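Local coordinates for ATP-dependent zinc metalloprotease FtsH (Thermotoga maritima, PDB 4Q0F), which acts as a membrane-bound, ATP-dependent zinc metalloprotease that degrades cytoplasmic and membrane proteins, here represented by its periplasmic domain, at the interface of chains A and B. Sequence-based numbering; all coordinates share one arbitrary frame. Chains: chain A/B, ATP-dependent zinc metalloprotease FtsH.

The interface of chains A and B. Residues chain A 35, 37, 41-43; chain B 25, 35, 37, 41-43.
A:Tyr37 and B:Tyr37 cross at about a right angle on the two-fold axis of this contact between FtsH periplasmic domains, a pairing that need not occur in the intact protease. They meet rim against rim, with CE2 of A:Tyr37 3.4 Å from CE2 of B:Tyr37. Over one face of each ring, toward the rim, lies CG2 of the same chain's Val43. In both tyrosines CG is anti to the carbonyl carbon, beside the backbone N (chi1 -63°), and the two-fold brings the tips together: the phenol OH of A:Tyr37 shares a hydrogen bond of 2.7 Å with OH of B:Tyr37, its direction undecided. Guanidinium groups flank the pair. NH1 of A:Arg35 sits over the face of the B:Tyr37 ring, 4.3 Å from the centroid, in a cation-pi contact with the planes 24° apart; B:Arg35 does the same to A:Tyr37. OE2 of B:Glu25 lies over that same face of B:Tyr37, opposite B:Val43 CG2. The chain of A:Arg35 bends at chi3 (104°), and its tip also meets the extended B:Glu25 tip to tip, guanidinium and carboxylate planes nearly parallel but stepped past each other. This salt bridge is loose, with NH1 of A:Arg35 3.4 Å from OE2 of B:Glu25, and the carboxylate could help hold the cation over the ring. Along the backbone rim, an antiparallel bridge centred on A:Arg42 and B:Arg42 pairs the chains. The amide N of B:Val43 donates to the carbonyl O of A:Gly41 at 3.0 Å, from above the carbonyl plane, and the reciprocal bond runs from A:Val43 to B:Gly41.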
loop_
_atom_site.group_PDB
_atom_site.type_symbol
_atom_site.label_atom_id
_atom_site.label_comp_id
_atom_site.label_asym_id
_atom_site.label_seq_id
_atom_site.Cartn_x
_atom_site.Cartn_y
_atom_site.Cartn_z
ATOM N N ARG A 35 3.993 15.193 7.768
ATOM C CA ARG A 35 5.421 15.282 7.493
ATOM C C ARG A 35 5.646 16.285 6.370
ATOM O O ARG A 35 5.112 16.128 5.270
ATOM C CB ARG A 35 6.009 13.918 7.124
ATOM C CG ARG A 35 6.010 12.915 8.269
ATOM C CD ARG A 35 6.906 11.723 7.964
ATOM N NE ARG A 35 8.178 11.788 8.681
ATOM C CZ ARG A 35 9.181 10.931 8.507
ATOM N NH1 ARG A 35 9.067 9.940 7.634
ATOM N NH2 ARG A 35 10.300 11.064 9.206
ATOM N N TYR A 37 8.326 18.154 3.943
ATOM C CA TYR A 37 9.666 18.115 3.375
ATOM C C TYR A 37 9.986 19.437 2.700
ATOM O O TYR A 37 9.142 20.011 2.016
ATOM C CB TYR A 37 9.783 16.975 2.364
ATOM C CG TYR A 37 9.595 15.600 2.964
ATOM C CD1 TYR A 37 8.324 15.083 3.181
ATOM C CD2 TYR A 37 10.690 14.821 3.317
ATOM C CE1 TYR A 37 8.148 13.826 3.732
ATOM C CE2 TYR A 37 10.523 13.564 3.866
ATOM C CZ TYR A 37 9.251 13.072 4.072
ATOM O OH TYR A 37 9.082 11.822 4.620
ATOM N N GLY A 41 16.480 19.896 2.000
ATOM C CA GLY A 41 16.750 18.626 2.650
ATOM C C GLY A 41 16.391 18.572 4.122
ATOM O O GLY A 41 17.024 17.851 4.894
ATOM N N ARG A 42 15.375 19.331 4.517
ATOM C CA ARG A 42 14.883 19.284 5.888
ATOM C C ARG A 42 13.495 18.657 5.944
ATOM O O ARG A 42 12.757 18.669 4.959
ATOM C CB ARG A 42 14.863 20.682 6.515
ATOM C CG ARG A 42 16.211 21.139 7.051
ATOM C CD ARG A 42 16.197 21.256 8.571
ATOM N NE ARG A 42 15.628 22.523 9.022
ATOM C CZ ARG A 42 15.473 22.862 10.297
ATOM N NH1 ARG A 42 15.838 22.026 11.260
ATOM N NH2 ARG A 42 14.947 24.039 10.613
ATOM N N VAL A 43 13.147 18.104 7.102
ATOM C CA VAL A 43 11.828 17.520 7.301
ATOM C C VAL A 43 11.282 17.860 8.689
ATOM O O VAL A 43 11.982 17.734 9.693
ATOM C CB VAL A 43 11.841 15.989 7.069
ATOM C CG1 VAL A 43 12.987 15.337 7.823
ATOM C CG2 VAL A 43 10.505 15.370 7.459
ATOM N N GLU B 25 15.856 6.621 10.143
ATOM C CA GLU B 25 14.967 5.911 9.230
ATOM C C GLU B 25 15.577 5.790 7.838
ATOM O O GLU B 25 16.193 6.729 7.335
ATOM C CB GLU B 25 13.613 6.623 9.148
ATOM C CG GLU B 25 12.639 6.008 8.156
ATOM C CD GLU B 25 11.289 6.699 8.166
ATOM O OE1 GLU B 25 10.429 6.338 7.336
ATOM O OE2 GLU B 25 11.088 7.603 9.006
ATOM N N ARG B 35 16.141 6.790 0.690
ATOM C CA ARG B 35 15.903 8.001 1.466
ATOM C C ARG B 35 16.394 7.780 2.890
ATOM O O ARG B 35 15.943 6.860 3.575
ATOM C CB ARG B 35 14.423 8.391 1.460
ATOM C CG ARG B 35 13.905 8.829 0.098
ATOM C CD ARG B 35 12.558 9.529 0.213
ATOM N NE ARG B 35 12.674 10.979 0.080
ATOM C CZ ARG B 35 11.666 11.831 0.251
ATOM N NH1 ARG B 35 10.461 11.381 0.570
ATOM N NH2 ARG B 35 11.863 13.134 0.106
ATOM N N TYR B 37 16.839 9.323 6.629
ATOM C CA TYR B 37 16.394 10.338 7.573
ATOM C C TYR B 37 17.323 10.380 8.774
ATOM O O TYR B 37 17.741 9.341 9.278
ATOM C CB TYR B 37 14.965 10.046 8.034
ATOM C CG TYR B 37 13.940 10.097 6.924
ATOM C CD1 TYR B 37 13.738 9.006 6.088
ATOM C CD2 TYR B 37 13.177 11.238 6.710
ATOM C CE1 TYR B 37 12.802 9.049 5.070
ATOM C CE2 TYR B 37 12.239 11.289 5.696
ATOM C CZ TYR B 37 12.056 10.192 4.879
ATOM O OH TYR B 37 11.124 10.240 3.869
ATOM N N GLY B 41 16.487 16.100 11.850
ATOM C CA GLY B 41 15.505 16.592 10.901
ATOM C C GLY B 41 16.033 16.831 9.500
ATOM O O GLY B 41 15.544 17.708 8.789
ATOM N N ARG B 42 17.031 16.051 9.098
ATOM C CA ARG B 42 17.551 16.129 7.738
ATOM C C ARG B 42 17.209 14.867 6.955
ATOM O O ARG B 42 16.985 13.804 7.537
ATOM C CB ARG B 42 19.065 16.362 7.739
ATOM C CG ARG B 42 19.467 17.816 7.938
ATOM C CD ARG B 42 20.116 18.393 6.685
ATOM N NE ARG B 42 21.533 18.051 6.591
ATOM C CZ ARG B 42 22.322 18.404 5.581
ATOM N NH1 ARG B 42 21.835 19.107 4.568
ATOM N NH2 ARG B 42 23.601 18.049 5.581
ATOM N N VAL B 43 17.164 14.991 5.633
ATOM C CA VAL B 43 16.901 13.848 4.769
ATOM C C VAL B 43 17.792 13.885 3.525
ATOM O O VAL B 43 17.923 14.918 2.871
ATOM C CB VAL B 43 15.405 13.760 4.378
ATOM C CG1 VAL B 43 14.894 15.105 3.890
ATOM C CG2 VAL B 43 15.181 12.676 3.332
#